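Local coordinates for peptidase, M20/M25/M40 family (Staphylococcus aureus, PDB 4EWT) that acts as a manganese-binding amidohydrolase of the M20 peptidase family, probably cleaving the amide bond of N-acylated amino acids, at the interface of chains A and B. Coordinates in Å, arbitrary orientation; residue numbers count along the deposited sequence, not the author numbering. Chains: chain A/B, Peptidase, M20/M25/M40 family.

The interface of chains A and B. Residues chain A 214, 218, 280-281, 284-285; chain B 214, 280-281, 284.
A:Met284 and B:Met284 meet at the centre of a helix-to-helix patch, their side chains crossing at about a right angle. Helices 208-226 and 264-285 of both chains supply the residues, and the 179 Å² hidden here is part of a larger two-fold interface that joins the chains in the deposited assembly; whether this dimer is the biological one the structure alone does not show.

The two-fold holds overall, but Met284 and Tyr214 adopt different first torsions in the two chains, making the symmetry of the apolar packing only approximate here. A:Met284 has CG anti to the backbone N (chi1 -173°) and then bends, which lays its sulfur against the helix backbone of chain B, with A:Met284 SD 3.5 Å from B:Leu281 N. Its methyl turns to the ring of B:Tyr214, with CE 3.4 Å from CE2. B:Met284 instead has CG anti to the carbonyl carbon (chi1 -76°), which runs it alongside A:Gly280, where CG and the glycine CA are 3.5 Å apart. The tip places CE between A:Ala218 CB, at 3.7 Å, and A:Leu281 CD1.

Aromatic contacts centre on B:Tyr214, whose ring tip reaches A:Ala218, A:Met284 and A:Tyr214. The methyl CB of A:Ala218 lies well out of the ring plane, 3.6 Å from CE1, whereas A:Tyr214 O is at the ring edge, in plane.

Polar evidence is slight. The phenol groups of A:Tyr285 and B:Tyr214 approach tip to tip, and the former can donate only a weak hydrogen bond, OH to OH 3.4 Å. The acceptor oxygen lies in the plane of the A:Tyr285 ring, at its edge; the same B:Tyr214 OH is 3.3 Å from A:Tyr214 CB.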
ATOM      1  N   TYR A 214       6.518   0.452   1.417  1.00 10.93           N
ATOM      2  CA  TYR A 214       5.533   1.456   1.033  1.00 11.25           C
ATOM      3  C   TYR A 214       5.939   2.089  -0.286  1.00 11.12           C
ATOM      4  O   TYR A 214       5.092   2.274  -1.151  1.00 12.48           O
ATOM      5  CB  TYR A 214       5.278   2.516   2.129  1.00 11.57           C
ATOM      6  CG  TYR A 214       4.230   2.076   3.150  1.00 15.36           C
ATOM      7  CD1 TYR A 214       2.850   2.288   2.936  1.00 17.04           C
ATOM      8  CD2 TYR A 214       4.614   1.422   4.329  1.00 17.37           C
ATOM      9  CE1 TYR A 214       1.873   1.847   3.909  1.00 16.61           C
ATOM     10  CE2 TYR A 214       3.663   0.994   5.293  1.00 15.69           C
ATOM     11  CZ  TYR A 214       2.309   1.200   5.087  1.00 15.80           C
ATOM     12  OH  TYR A 214       1.412   0.759   6.061  1.00 11.81           O
ATOM     13  N   ALA A 218       3.596   2.286  -3.685  1.00  9.48           N
ATOM     14  CA  ALA A 218       3.344   3.590  -4.308  1.00  9.70           C
ATOM     15  C   ALA A 218       3.890   3.677  -5.747  1.00 10.02           C
ATOM     16  O   ALA A 218       3.330   4.369  -6.605  1.00  9.74           O
ATOM     17  CB  ALA A 218       3.924   4.716  -3.435  1.00 10.11           C
ATOM     18  N   GLY A 280       9.677  12.354  -2.087  1.00 13.38           N
ATOM     19  CA  GLY A 280       8.525  12.403  -1.205  1.00 13.77           C
ATOM     20  C   GLY A 280       8.582  11.347  -0.108  1.00 13.34           C
ATOM     21  O   GLY A 280       8.057  11.560   0.991  1.00 13.07           O
ATOM     22  N   LEU A 281       9.207  10.206  -0.403  1.00 12.24           N
ATOM     23  CA  LEU A 281       9.395   9.172   0.616  1.00 11.89           C
ATOM     24  C   LEU A 281      10.184   9.694   1.826  1.00 12.12           C
ATOM     25  O   LEU A 281       9.903   9.318   2.962  1.00 12.06           O
ATOM     26  CB  LEU A 281      10.084   7.938   0.034  1.00 12.22           C
ATOM     27  CG  LEU A 281       9.838   6.655   0.828  1.00 11.42           C
ATOM     28  CD1 LEU A 281       8.490   6.055   0.388  1.00 10.54           C
ATOM     29  CD2 LEU A 281      10.964   5.675   0.544  1.00 11.14           C
ATOM     30  N   MET A 284       7.649  11.622   3.861  1.00 14.30           N
ATOM     31  CA  MET A 284       6.594  10.760   4.372  1.00 14.23           C
ATOM     32  C   MET A 284       7.036   9.881   5.543  1.00 13.08           C
ATOM     33  O   MET A 284       6.320   9.770   6.558  1.00 12.82           O
ATOM     34  CB  MET A 284       6.067   9.876   3.257  1.00 14.02           C
ATOM     35  CG  MET A 284       4.866   9.085   3.639  1.00 19.14           C
ATOM     36  SD  MET A 284       3.401   9.984   3.194  1.00 32.46           S
ATOM     37  CE  MET A 284       3.287   9.541   1.479  1.00 25.88           C
ATOM     38  N   TYR A 285       8.202   9.258   5.390  1.00 12.47           N
ATOM     39  CA  TYR A 285       8.755   8.332   6.394  1.00 12.56           C
ATOM     40  C   TYR A 285       9.965   8.833   7.193  1.00 13.11           C
ATOM     41  O   TYR A 285      10.436   8.131   8.100  1.00 13.64           O
ATOM     42  CB  TYR A 285       9.035   6.973   5.760  1.00 12.29           C
ATOM     43  CG  TYR A 285       7.726   6.349   5.337  1.00 15.13           C
ATOM     44  CD1 TYR A 285       6.928   5.675   6.246  1.00 18.21           C
ATOM     45  CD2 TYR A 285       7.259   6.507   4.041  1.00 17.46           C
ATOM     46  CE1 TYR A 285       5.681   5.133   5.858  1.00 22.86           C
ATOM     47  CE2 TYR A 285       6.047   5.978   3.645  1.00 19.77           C
ATOM     48  CZ  TYR A 285       5.269   5.294   4.558  1.00 21.67           C
ATOM     49  OH  TYR A 285       4.076   4.797   4.147  1.00 25.24           O
TER
ATOM     50  N   TYR B 214      -3.774   5.588  -0.334  0.50 12.08           N
ATOM     51  CA  TYR B 214      -2.416   5.399   0.115  0.50 12.35           C
ATOM     52  C   TYR B 214      -2.233   6.020   1.497  0.50 11.88           C
ATOM     53  O   TYR B 214      -1.665   5.389   2.380  0.50 12.13           O
ATOM     54  CB  TYR B 214      -1.410   6.000  -0.863  0.50 12.63           C
ATOM     55  CG  TYR B 214       0.011   5.758  -0.437  0.50 13.09           C
ATOM     56  CD1 TYR B 214       0.680   4.607  -0.807  0.50 13.88           C
ATOM     57  CD2 TYR B 214       0.687   6.687   0.352  0.50 12.86           C
ATOM     58  CE1 TYR B 214       1.992   4.392  -0.405  0.50 14.41           C
ATOM     59  CE2 TYR B 214       1.985   6.480   0.743  0.50 13.40           C
ATOM     60  CZ  TYR B 214       2.633   5.343   0.371  0.50 14.16           C
ATOM     61  OH  TYR B 214       3.937   5.160   0.765  0.50 14.81           O
ATOM     62  N   GLY B 280       4.078  14.650   3.762  1.00 13.59           N
ATOM     63  CA  GLY B 280       4.640  13.643   2.866  1.00 13.70           C
ATOM     64  C   GLY B 280       3.727  13.204   1.710  1.00 13.24           C
ATOM     65  O   GLY B 280       4.202  12.893   0.628  1.00 13.69           O
ATOM     66  N   LEU B 281       2.422  13.138   1.932  1.00 12.61           N
ATOM     67  CA  LEU B 281       1.481  12.809   0.833  1.00 12.64           C
ATOM     68  C   LEU B 281       1.569  13.838  -0.314  1.00 12.91           C
ATOM     69  O   LEU B 281       1.530  13.460  -1.500  1.00 12.66           O
ATOM     70  CB  LEU B 281       0.041  12.779   1.356  1.00 12.27           C
ATOM     71  CG  LEU B 281      -0.977  11.975   0.538  1.00 12.70           C
ATOM     72  CD1 LEU B 281      -0.702  10.430   0.615  1.00 13.57           C
ATOM     73  CD2 LEU B 281      -2.373  12.295   1.001  1.00 10.72           C
ATOM     74  N   MET B 284       4.886  13.224  -2.129  1.00 15.45           N
ATOM     75  CA  MET B 284       4.902  11.983  -2.933  1.00 16.43           C
ATOM     76  C   MET B 284       3.930  11.996  -4.102  1.00 15.79           C
ATOM     77  O   MET B 284       4.256  11.511  -5.175  1.00 16.80           O
ATOM     78  CB  MET B 284       4.610  10.722  -2.081  1.00 15.88           C
ATOM     79  CG  MET B 284       5.777  10.269  -1.238  1.00 19.63           C
ATOM     80  SD  MET B 284       5.537   8.691  -0.392  1.00 26.07           S
ATOM     81  CE  MET B 284       5.711   7.521  -1.742  1.00 20.26           C
TER